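Local structure of beta-glucoside phosphorylase BglX (Unidentified, 5VQE) at residues Glu32-Gly35 and Gln36-Cys39; Gly294-Ser298 and Met299-Glu303; Thr307-Gln310 and Asn311-Met315; Ile444-Phe448 and Glu449-Arg453. The protein probably cleaves beta-glucosides by transferring the glucosyl unit to phosphate, as a member of glycoside hydrolase family 3. All coordinates share one frame; numbering follows the deposited sequence.

Contact 1 of 4, residues Glu32-Gly35 and Gln36-Cys39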
loop_
_atom_site.group_PDB
_atom_site.type_symbol
_atom_site.label_atom_id
_atom_site.label_comp_id
_atom_site.label_asym_id
_atom_site.label_seq_id
_atom_site.Cartn_x
_atom_site.Cartn_y
_atom_site.Cartn_z
ATOM N N GLU A 32 26.106 13.576 -11.465
ATOM C CA GLU A 32 24.794 14.167 -11.233
ATOM C C GLU A 32 23.696 13.339 -11.881
ATOM O O GLU A 32 22.594 13.215 -11.330
ATOM C CB GLU A 32 24.754 15.595 -11.773
ATOM C CG GLU A 32 25.483 16.593 -10.921
ATOM C CD GLU A 32 25.508 17.962 -11.555
ATOM O OE1 GLU A 32 25.952 18.077 -12.723
ATOM O OE2 GLU A 32 25.053 18.911 -10.895
ATOM N N LYS A 33 23.966 12.788 -13.063
ATOM C CA LYS A 33 22.986 11.922 -13.707
ATOM C C LYS A 33 22.766 10.657 -12.886
ATOM O O LYS A 33 21.625 10.248 -12.648
ATOM C CB LYS A 33 23.433 11.587 -15.130
ATOM C CG LYS A 33 23.278 12.733 -16.121
ATOM C CD LYS A 33 23.890 12.367 -17.469
ATOM C CE LYS A 33 24.022 13.560 -18.392
ATOM N NZ LYS A 33 24.650 13.169 -19.691
ATOM N N LEU A 34 23.855 10.036 -12.414
ATOM C CA LEU A 34 23.719 8.861 -11.555
ATOM C C LEU A 34 22.900 9.180 -10.307
ATOM O O LEU A 34 22.089 8.360 -9.859
ATOM C CB LEU A 34 25.103 8.322 -11.171
ATOM C CG LEU A 34 25.935 7.740 -12.323
ATOM C CD1 LEU A 34 27.350 7.389 -11.866
ATOM C CD2 LEU A 34 25.254 6.513 -12.918
ATOM N N GLY A 35 23.094 10.364 -9.726
ATOM C CA GLY A 35 22.342 10.712 -8.531
ATOM C C GLY A 35 20.856 10.870 -8.812
ATOM O O GLY A 35 20.015 10.537 -7.971
ATOM N N GLN A 36 20.511 11.393 -9.991
ATOM C CA GLN A 36 19.103 11.519 -10.369
ATOM C C GLN A 36 18.383 10.176 -10.333
ATOM O O GLN A 36 17.161 10.132 -10.142
ATOM C CB GLN A 36 18.980 12.121 -11.770
ATOM C CG GLN A 36 19.199 13.624 -11.845
ATOM C CD GLN A 36 18.188 14.399 -11.032
ATOM O OE1 GLN A 36 16.995 14.393 -11.338
ATOM N NE2 GLN A 36 18.655 15.057 -9.975
ATOM N N LEU A 37 19.113 9.078 -10.535
ATOM C CA LEU A 37 18.507 7.752 -10.548
ATOM C C LEU A 37 18.014 7.312 -9.177
ATOM O O LEU A 37 17.265 6.333 -9.098
ATOM C CB LEU A 37 19.506 6.710 -11.044
ATOM C CG LEU A 37 20.186 6.935 -12.395
ATOM C CD1 LEU A 37 21.211 5.863 -12.611
ATOM C CD2 LEU A 37 19.186 6.931 -13.528
ATOM N N ILE A 38 18.433 7.977 -8.100
ATOM C CA ILE A 38 18.269 7.457 -6.743
ATOM C C ILE A 38 17.165 8.220 -6.026
ATOM O O ILE A 38 17.161 9.455 -6.002
ATOM C CB ILE A 38 19.583 7.543 -5.945
ATOM C CG1 ILE A 38 20.650 6.647 -6.572
ATOM C CG2 ILE A 38 19.355 7.128 -4.487
ATOM C CD1 ILE A 38 22.058 6.891 -6.042
ATOM N N CYS A 39 16.237 7.480 -5.430
ATOM C CA CYS A 39 15.324 8.022 -4.435
ATOM C C CYS A 39 15.819 7.635 -3.049
ATOM O O CYS A 39 16.066 6.453 -2.785
ATOM C CB CYS A 39 13.904 7.497 -4.640
ATOM S SG CYS A 39 12.796 8.062 -3.359
HETATM O O HOH W 1 21.596 14.883 -9.315
#
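Gln-36, Leu-37 and Ile-38 each send a backbone N-H back to a carbonyl of the preceding helical turn, and these bonds show the helix coming to its end. Gln-36 N donates to Glu-32 O at 3.1 Å in the regular helical manner. Leu-37 N then turns to Leu-34 O at 3.1 Å, with only a weak bond to Lys-33 O. Ile-38 N reaches Gly-35 O at 3.0 Å, approaching from above the carbonyl plane. A water extends the polar set: it donates to Glu-32 O at 2.8 Å and accepts from Gln-36 NE2 at 3.0 Å. The chi2 bend of Gln-36 (-62°) folds the amide back to that water, while its OE1 takes Lys-354. Lys-33 and Glu-32 form salt bridges with Asp-344 and Lys-84.

The apolar part is made by leucines. CD1 of Leu-37 lies 4.1 Å from CD2 of Leu-34, the two chains crossing obliquely, and CG of Leu-37 sits 3.5 Å from Leu-34 O. Helix 340-356 packs on Leu-37 through Leu-343 and Ala-346, so an alanine here would probably open a gap against both and take from Leu-34 its methyl neighbour. After Leu-37 the chain straightens into strand 38-42, the helix-to-strand entry into the parallel sheet of a TIM-barrel-like GH3 N-terminal domain.

Contact 2 of 4, residues Gly294-Ser298 and Met299-Glu303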
loop_
_atom_site.group_PDB
_atom_site.type_symbol
_atom_site.label_atom_id
_atom_site.label_comp_id
_atom_site.label_asym_id
_atom_site.label_seq_id
_atom_site.Cartn_x
_atom_site.Cartn_y
_atom_site.Cartn_z
ATOM N N GLY A 294 14.179 -9.737 -1.359
ATOM C CA GLY A 294 13.886 -10.134 -2.725
ATOM C C GLY A 294 14.834 -9.532 -3.739
ATOM O O GLY A 294 15.159 -10.167 -4.747
ATOM N N TYR A 295 15.302 -8.308 -3.485
ATOM C CA TYR A 295 16.305 -7.696 -4.346
ATOM C C TYR A 295 17.701 -8.192 -3.998
ATOM O O TYR A 295 18.423 -8.691 -4.867
ATOM C CB TYR A 295 16.246 -6.174 -4.226
ATOM C CG TYR A 295 17.061 -5.438 -5.263
ATOM C CD1 TYR A 295 18.320 -4.937 -4.960
ATOM C CD2 TYR A 295 16.577 -5.265 -6.555
ATOM C CE1 TYR A 295 19.078 -4.265 -5.914
ATOM C CE2 TYR A 295 17.319 -4.597 -7.517
ATOM C CZ TYR A 295 18.570 -4.091 -7.189
ATOM O OH TYR A 295 19.307 -3.423 -8.144
ATOM N N THR A 296 18.086 -8.077 -2.721
ATOM C CA THR A 296 19.481 -8.296 -2.343
ATOM C C THR A 296 19.923 -9.725 -2.603
ATOM O O THR A 296 21.101 -9.961 -2.903
ATOM C CB THR A 296 19.707 -7.963 -0.867
ATOM O OG1 THR A 296 18.879 -8.804 -0.050
ATOM C CG2 THR A 296 19.402 -6.490 -0.570
ATOM N N CYS A 297 19.013 -10.692 -2.485
ATOM C CA CYS A 297 19.395 -12.091 -2.620
ATOM C C CYS A 297 19.469 -12.557 -4.065
ATOM O O CYS A 297 19.896 -13.691 -4.308
ATOM C CB CYS A 297 18.410 -12.981 -1.860
ATOM S SG CYS A 297 16.870 -13.286 -2.757
ATOM N N SER A 298 19.088 -11.720 -5.029
ATOM C CA SER A 298 18.968 -12.176 -6.405
ATOM C C SER A 298 20.247 -12.034 -7.210
ATOM O O SER A 298 20.375 -12.685 -8.252
ATOM C CB SER A 298 17.852 -11.409 -7.128
ATOM O OG SER A 298 16.583 -11.754 -6.606
ATOM N N MET A 299 21.191 -11.212 -6.755
ATOM C CA MET A 299 22.357 -10.843 -7.546
ATOM C C MET A 299 23.321 -10.103 -6.629
ATOM O O MET A 299 22.875 -9.419 -5.695
ATOM C CB MET A 299 21.928 -9.968 -8.731
ATOM C CG MET A 299 23.015 -9.596 -9.710
ATOM S SD MET A 299 22.379 -8.623 -11.099
ATOM C CE MET A 299 21.288 -9.779 -11.897
ATOM N N PRO A 300 24.632 -10.215 -6.830
ATOM C CA PRO A 300 25.548 -9.388 -6.041
ATOM C C PRO A 300 25.200 -7.921 -6.223
ATOM O O PRO A 300 24.939 -7.463 -7.336
ATOM C CB PRO A 300 26.927 -9.732 -6.617
ATOM C CG PRO A 300 26.752 -11.110 -7.167
ATOM C CD PRO A 300 25.361 -11.108 -7.745
ATOM N N ARG A 301 25.180 -7.186 -5.114
ATOM C CA ARG A 301 24.644 -5.830 -5.151
ATOM C C ARG A 301 25.426 -4.933 -6.109
ATOM O O ARG A 301 24.829 -4.130 -6.835
ATOM C CB ARG A 301 24.629 -5.228 -3.754
ATOM C CG ARG A 301 23.958 -3.872 -3.720
ATOM C CD ARG A 301 23.555 -3.483 -2.307
ATOM N NE ARG A 301 22.752 -2.255 -2.261
ATOM C CZ ARG A 301 21.426 -2.208 -2.356
ATOM N NH1 ARG A 301 20.713 -3.318 -2.518
ATOM N NH2 ARG A 301 20.802 -1.035 -2.285
ATOM N N HIS A 302 26.761 -5.054 -6.131
ATOM C CA HIS A 302 27.558 -4.164 -6.973
ATOM C C HIS A 302 27.189 -4.320 -8.445
ATOM O O HIS A 302 27.270 -3.350 -9.206
ATOM C CB HIS A 302 29.062 -4.378 -6.728
ATOM C CG HIS A 302 29.605 -5.683 -7.223
ATOM N ND1 HIS A 302 29.687 -6.806 -6.428
ATOM C CD2 HIS A 302 30.149 -6.026 -8.416
ATOM C CE1 HIS A 302 30.225 -7.794 -7.120
ATOM N NE2 HIS A 302 30.512 -7.347 -8.329
ATOM N N GLU A 303 26.761 -5.513 -8.854
ATOM C CA GLU A 303 26.252 -5.722 -10.204
ATOM C C GLU A 303 24.787 -5.318 -10.333
ATOM O O GLU A 303 24.375 -4.838 -11.397
ATOM C CB GLU A 303 26.385 -7.196 -10.606
ATOM C CG GLU A 303 27.809 -7.723 -10.705
ATOM C CD GLU A 303 27.858 -9.250 -10.755
ATOM O OE1 GLU A 303 26.792 -9.886 -10.937
ATOM O OE2 GLU A 303 28.961 -9.815 -10.599
HETATM O O HOH W 2 20.840 -7.588 -5.557
#
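Tyr-295 and Arg-301 meet because each places CG anti to its own backbone N, at chi1 -169° and -174°, and because the arginine stays extended from CG to NE. Arg-301 NH1 thereby arrives at the edge of the tyrosine ring, near its plane, 3.8 Å from Tyr-295 CD1. Ring and guanidinium planes stand 77° apart and the two side chains cross at about a right angle. The methyl CG2 of Thr-296 lies 3.9 Å from the same NH1.

Between these residues the chain leaves helix 293-296 and turns into helix 301-310, with Pro-300 at the N-cap. Ser-298 secures the departing end: its OG donates to Gly-294 O at 2.8 Å, nearly along the C=O axis, and its N bonds to Tyr-295 O at 3.1 Å. A water then bridges the turn, donating to Tyr-295 O and to Met-299 O, each 2.7 Å from it, and so ties together two carbonyls that cannot bond each other. The thioether chain of Met-299 leads off to pack on Met-262 and Ala-304.

Arg-301 NE forms a salt bridge with Asp-325, and NH2 bonds to Thr-290 OG1. With NH1 at the ring's edge and not over its face, the pi cloud is unlikely to do much for the positive charge; Asp-325 is the more likely source of its compensation.

Contact 3 of 4, residues Thr307-Gln310 and Asn311-Met315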
loop_
_atom_site.group_PDB
_atom_site.type_symbol
_atom_site.label_atom_id
_atom_site.label_comp_id
_atom_site.label_asym_id
_atom_site.label_seq_id
_atom_site.Cartn_x
_atom_site.Cartn_y
_atom_site.Cartn_z
ATOM N N THR A 307 22.585 -2.846 -13.149
ATOM C CA THR A 307 21.854 -3.759 -14.020
ATOM C C THR A 307 20.363 -3.451 -14.012
ATOM O O THR A 307 19.704 -3.557 -15.054
ATOM C CB THR A 307 22.113 -5.207 -13.601
ATOM O OG1 THR A 307 23.488 -5.545 -13.851
ATOM C CG2 THR A 307 21.213 -6.178 -14.360
ATOM N N SER A 308 19.802 -3.076 -12.858
ATOM C CA SER A 308 18.394 -2.680 -12.845
ATOM C C SER A 308 18.149 -1.565 -13.847
ATOM O O SER A 308 17.198 -1.618 -14.635
ATOM C CB SER A 308 17.955 -2.236 -11.447
ATOM O OG SER A 308 17.920 -3.319 -10.544
ATOM N N ILE A 309 19.016 -0.550 -13.844
ATOM C CA ILE A 309 18.841 0.576 -14.755
ATOM C C ILE A 309 19.034 0.127 -16.196
ATOM O O ILE A 309 18.232 0.460 -17.078
ATOM C CB ILE A 309 19.803 1.721 -14.394
ATOM C CG1 ILE A 309 19.623 2.152 -12.931
ATOM C CG2 ILE A 309 19.580 2.900 -15.315
ATOM C CD1 ILE A 309 18.206 2.590 -12.568
ATOM N N GLN A 310 20.109 -0.620 -16.461
ATOM C CA GLN A 310 20.363 -1.095 -17.815
ATOM C C GLN A 310 19.187 -1.907 -18.345
ATOM O O GLN A 310 18.857 -1.827 -19.535
ATOM C CB GLN A 310 21.642 -1.929 -17.853
ATOM C CG GLN A 310 22.065 -2.357 -19.266
ATOM C CD GLN A 310 22.359 -1.188 -20.174
ATOM O OE1 GLN A 310 22.787 -0.121 -19.727
ATOM N NE2 GLN A 310 22.132 -1.382 -21.464
ATOM N N ASN A 311 18.544 -2.693 -17.485
ATOM C CA ASN A 311 17.496 -3.597 -17.933
ATOM C C ASN A 311 16.116 -2.955 -17.957
ATOM O O ASN A 311 15.138 -3.641 -18.275
ATOM C CB ASN A 311 17.487 -4.857 -17.059
ATOM C CG ASN A 311 18.670 -5.769 -17.350
ATOM O OD1 ASN A 311 19.512 -5.452 -18.185
ATOM N ND2 ASN A 311 18.744 -6.898 -16.655
ATOM N N GLY A 312 16.004 -1.664 -17.646
ATOM C CA GLY A 312 14.771 -0.952 -17.923
ATOM C C GLY A 312 14.216 -0.084 -16.814
ATOM O O GLY A 312 13.279 0.685 -17.048
ATOM N N ALA A 313 14.767 -0.187 -15.610
ATOM C CA ALA A 313 14.351 0.693 -14.527
ATOM C C ALA A 313 14.939 2.082 -14.730
ATOM O O ALA A 313 16.093 2.228 -15.136
ATOM C CB ALA A 313 14.793 0.127 -13.180
ATOM N N ASP A 314 14.133 3.106 -14.460
ATOM C CA ASP A 314 14.613 4.479 -14.532
ATOM C C ASP A 314 15.142 4.982 -13.201
ATOM O O ASP A 314 16.000 5.878 -13.182
ATOM C CB ASP A 314 13.493 5.411 -15.009
ATOM C CG ASP A 314 12.966 5.033 -16.377
ATOM O OD1 ASP A 314 13.793 4.780 -17.285
ATOM O OD2 ASP A 314 11.726 4.979 -16.542
ATOM N N MET A 315 14.663 4.421 -12.094
ATOM C CA MET A 315 15.021 4.906 -10.769
ATOM C C MET A 315 15.144 3.758 -9.779
ATOM O O MET A 315 14.329 2.824 -9.776
ATOM C CB MET A 315 13.976 5.925 -10.306
ATOM C CG MET A 315 14.108 6.400 -8.888
ATOM S SD MET A 315 13.107 7.871 -8.538
ATOM C CE MET A 315 13.070 8.723 -10.075
#
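Asn-311, Gly-312 and Ala-313 close the C-terminal end of helix 301-310 in a Schellman motif. Asn-311 N donates to Thr-307 O at 2.8 Å, a regular helical bond in the final turn. Ala-313 N then reaches back to Ser-308 O at 3.0 Å and, inside that loop, Gly-312 N bonds to Ile-309 O at 3.1 Å. Gly-312 carries the positive phi of the motif (133°), and a CB there would press on the carbonyl O of Asn-311. Within the turn, Ile-309 CD1 packs 4.3 Å from Ala-313 CB, and Ile-309 CA directs its hydrogen at Ala-313 O, 3.2 Å away with an angle of 155° at the hydrogen.

The side chains of Asn-311 and Thr-307 run side by side in the same direction, ND2 of Asn-311 lying 3.4 Å from CG2 of Thr-307. Chi1 of -73° puts the asparagine amide beside its backbone N, over the last turn, where ND2 donates to Leu-266 O. A leucine in place of Asn-311 would probably leave the Leu-266 carbonyl without this donor and the end of the helix less firmly tied to the neighbouring loop.

Farther out, Arg-342 reaches Ile-309 O through NE and Asp-314 OD1 through NH2. The exit from the helix is fixed next to strand 284-287 by Asp-314 OD2, which pairs with Arg-276 NH2 and accepts from Ile-285 N.

Contact 4 of 4, residues Ile444-Phe448 and Glu449-Arg453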
loop_
_atom_site.group_PDB
_atom_site.type_symbol
_atom_site.label_atom_id
_atom_site.label_comp_id
_atom_site.label_asym_id
_atom_site.label_seq_id
_atom_site.Cartn_x
_atom_site.Cartn_y
_atom_site.Cartn_z
ATOM N N ILE A 444 -22.788 -4.481 29.603
ATOM C CA ILE A 444 -21.666 -4.653 30.514
ATOM C C ILE A 444 -20.593 -5.430 29.766
ATOM O O ILE A 444 -20.864 -6.508 29.226
ATOM C CB ILE A 444 -22.099 -5.374 31.799
ATOM C CG1 ILE A 444 -23.042 -4.472 32.598
ATOM C CG2 ILE A 444 -20.887 -5.766 32.629
ATOM C CD1 ILE A 444 -23.676 -5.141 33.785
ATOM N N VAL A 445 -19.388 -4.872 29.704
ATOM C CA VAL A 445 -18.329 -5.400 28.849
ATOM C C VAL A 445 -17.043 -5.499 29.649
ATOM O O VAL A 445 -16.531 -4.481 30.131
ATOM C CB VAL A 445 -18.108 -4.527 27.604
ATOM C CG1 VAL A 445 -17.140 -5.226 26.631
ATOM C CG2 VAL A 445 -19.424 -4.237 26.915
ATOM N N HIS A 446 -16.511 -6.717 29.771
ATOM C CA HIS A 446 -15.194 -6.949 30.340
ATOM C C HIS A 446 -14.261 -7.496 29.270
ATOM O O HIS A 446 -14.690 -8.196 28.348
ATOM C CB HIS A 446 -15.234 -7.950 31.501
ATOM C CG HIS A 446 -15.953 -7.455 32.714
ATOM N ND1 HIS A 446 -17.322 -7.525 32.847
ATOM C CD2 HIS A 446 -15.492 -6.890 33.854
ATOM C CE1 HIS A 446 -17.674 -7.023 34.018
ATOM N NE2 HIS A 446 -16.582 -6.630 34.647
ATOM N N TRP A 447 -12.982 -7.167 29.398
ATOM C CA TRP A 447 -11.969 -7.798 28.566
ATOM C C TRP A 447 -11.791 -9.257 28.982
ATOM O O TRP A 447 -11.976 -9.616 30.147
ATOM C CB TRP A 447 -10.623 -7.093 28.702
ATOM C CG TRP A 447 -10.552 -5.629 28.327
ATOM C CD1 TRP A 447 -10.385 -4.578 29.184
ATOM C CD2 TRP A 447 -10.574 -5.068 27.007
ATOM N NE1 TRP A 447 -10.322 -3.398 28.481
ATOM C CE2 TRP A 447 -10.434 -3.671 27.145
ATOM C CE3 TRP A 447 -10.713 -5.606 25.726
ATOM C CZ2 TRP A 447 -10.431 -2.809 26.054
ATOM C CZ3 TRP A 447 -10.709 -4.746 24.641
ATOM C CH2 TRP A 447 -10.570 -3.364 24.813
ATOM N N PHE A 448 -11.391 -10.089 28.017
ATOM C CA PHE A 448 -11.107 -11.494 28.301
ATOM C C PHE A 448 -10.169 -11.645 29.486
ATOM O O PHE A 448 -10.321 -12.561 30.303
ATOM C CB PHE A 448 -10.481 -12.151 27.074
ATOM C CG PHE A 448 -10.212 -13.623 27.237
ATOM C CD1 PHE A 448 -8.941 -14.081 27.541
ATOM C CD2 PHE A 448 -11.230 -14.544 27.083
ATOM C CE1 PHE A 448 -8.690 -15.439 27.687
ATOM C CE2 PHE A 448 -10.990 -15.896 27.234
ATOM C CZ PHE A 448 -9.715 -16.344 27.533
ATOM N N GLU A 449 -9.173 -10.767 29.576
ATOM C CA GLU A 449 -8.142 -10.879 30.591
ATOM C C GLU A 449 -8.667 -10.595 31.995
ATOM O O GLU A 449 -7.999 -10.958 32.969
ATOM C CB GLU A 449 -6.992 -9.924 30.245
ATOM C CG GLU A 449 -6.186 -10.315 28.980
ATOM C CD GLU A 449 -6.956 -10.150 27.663
ATOM O OE1 GLU A 449 -7.801 -9.234 27.548
ATOM O OE2 GLU A 449 -6.707 -10.951 26.733
ATOM N N GLU A 450 -9.854 -9.996 32.123
ATOM C CA GLU A 450 -10.370 -9.544 33.409
ATOM C C GLU A 450 -11.224 -10.570 34.133
ATOM O O GLU A 450 -11.536 -10.360 35.309
ATOM C CB GLU A 450 -11.228 -8.287 33.228
ATOM C CG GLU A 450 -10.503 -7.086 32.703
ATOM C CD GLU A 450 -11.395 -5.861 32.665
ATOM O OE1 GLU A 450 -12.464 -5.905 32.011
ATOM O OE2 GLU A 450 -11.028 -4.855 33.306
ATOM N N VAL A 451 -11.658 -11.634 33.467
ATOM C CA VAL A 451 -12.666 -12.517 34.055
ATOM C C VAL A 451 -12.148 -13.944 34.021
ATOM O O VAL A 451 -11.207 -14.264 33.276
ATOM C CB VAL A 451 -14.022 -12.404 33.320
ATOM C CG1 VAL A 451 -14.604 -11.014 33.514
ATOM C CG2 VAL A 451 -13.860 -12.735 31.848
ATOM N N PRO A 452 -12.734 -14.827 34.825
ATOM C CA PRO A 452 -12.292 -16.226 34.836
ATOM C C PRO A 452 -12.641 -16.942 33.542
ATOM O O PRO A 452 -13.470 -16.494 32.743
ATOM C CB PRO A 452 -13.053 -16.839 36.020
ATOM C CG PRO A 452 -13.570 -15.661 36.813
ATOM C CD PRO A 452 -13.794 -14.582 35.823
ATOM N N ARG A 453 -11.993 -18.081 33.350
ATOM C CA ARG A 453 -12.244 -18.943 32.207
ATOM C C ARG A 453 -12.352 -20.378 32.686
ATOM O O ARG A 453 -11.840 -20.725 33.758
ATOM C CB ARG A 453 -11.133 -18.824 31.154
ATOM C CG ARG A 453 -9.766 -19.253 31.647
ATOM C CD ARG A 453 -8.666 -18.727 30.742
ATOM N NE ARG A 453 -8.624 -17.262 30.755
ATOM C CZ ARG A 453 -7.599 -16.518 31.168
ATOM N NH1 ARG A 453 -6.474 -17.075 31.601
ATOM N NH2 ARG A 453 -7.697 -15.197 31.132
HETATM O O HOH W 3 -14.234 -3.882 32.137
HETATM O O HOH W 4 -11.009 -15.283 30.637
#
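Trp-447 and Glu-450 are joined across a short 3-10 turn that follows strand 444-447: Glu-450 N donates to Trp-447 O at 2.9 Å, from above the carbonyl plane. The side chain of Glu-450 returns the bond. Extended beyond CG, it brings OE1 to Trp-447 N at 2.9 Å, met on the anti side of the carboxylate and 29° out of its plane. OE1 also accepts from a water at 2.7 Å that donates in turn to Val-445 O, so this one oxygen is linked to the strand both directly and through the water.

Next to this pair, CG1 of Val-451 packs 3.7 Å from CB of His-446. The guanidinium of Arg-453 lies out of the Phe-448 ring plane, near CE1 and CZ, with NE 3.5 Å from Phe-448 CZ and the two planes 10° apart, though the approach is oblique. Phe-448 O lies at the guanidinium edge, in its plane. A second water sits 3.4 Å above the Phe-448 ring, over its centre, and accepts from Arg-453 NE at 3.1 Å; Phe-448 O and Val-451 O are among more acceptors than its protons can serve.

Strand 444-447 is the outer strand of the mixed sheet, parallel to 412-419, and helix 429-441 links the two in a beta-alpha-beta crossover. Trp-447 faces that connection, stacking on Tyr-427 and making a cation-pi contact with Lys-435, while Val-451 rests on Ile-414.

Contacts 1, 2 and 3 belong to one region of the GH3 N-terminal domain. Contacts 1 and 3 have centres about 12 Å apart and touch: Leu-37 CD1 lies 4.0 Å from Ile-309 CG1, and Leu-37 O is 3.2 Å from Met-315 CG. Contacts 2 and 3 hold the two ends of helix 301-310, joined by a probable hydrogen bond of 2.8 Å between Tyr-295 OH and Ser-308 OG. All three lie near the sugar pocket without lining it: the side chains of Tyr-295, Met-315 and Ile-38 are about 9, 10 and 12 Å from the bound 2-deoxy-2-fluoro-glucose. Contact 4 is remote, its centre more than 50 Å from each of the others.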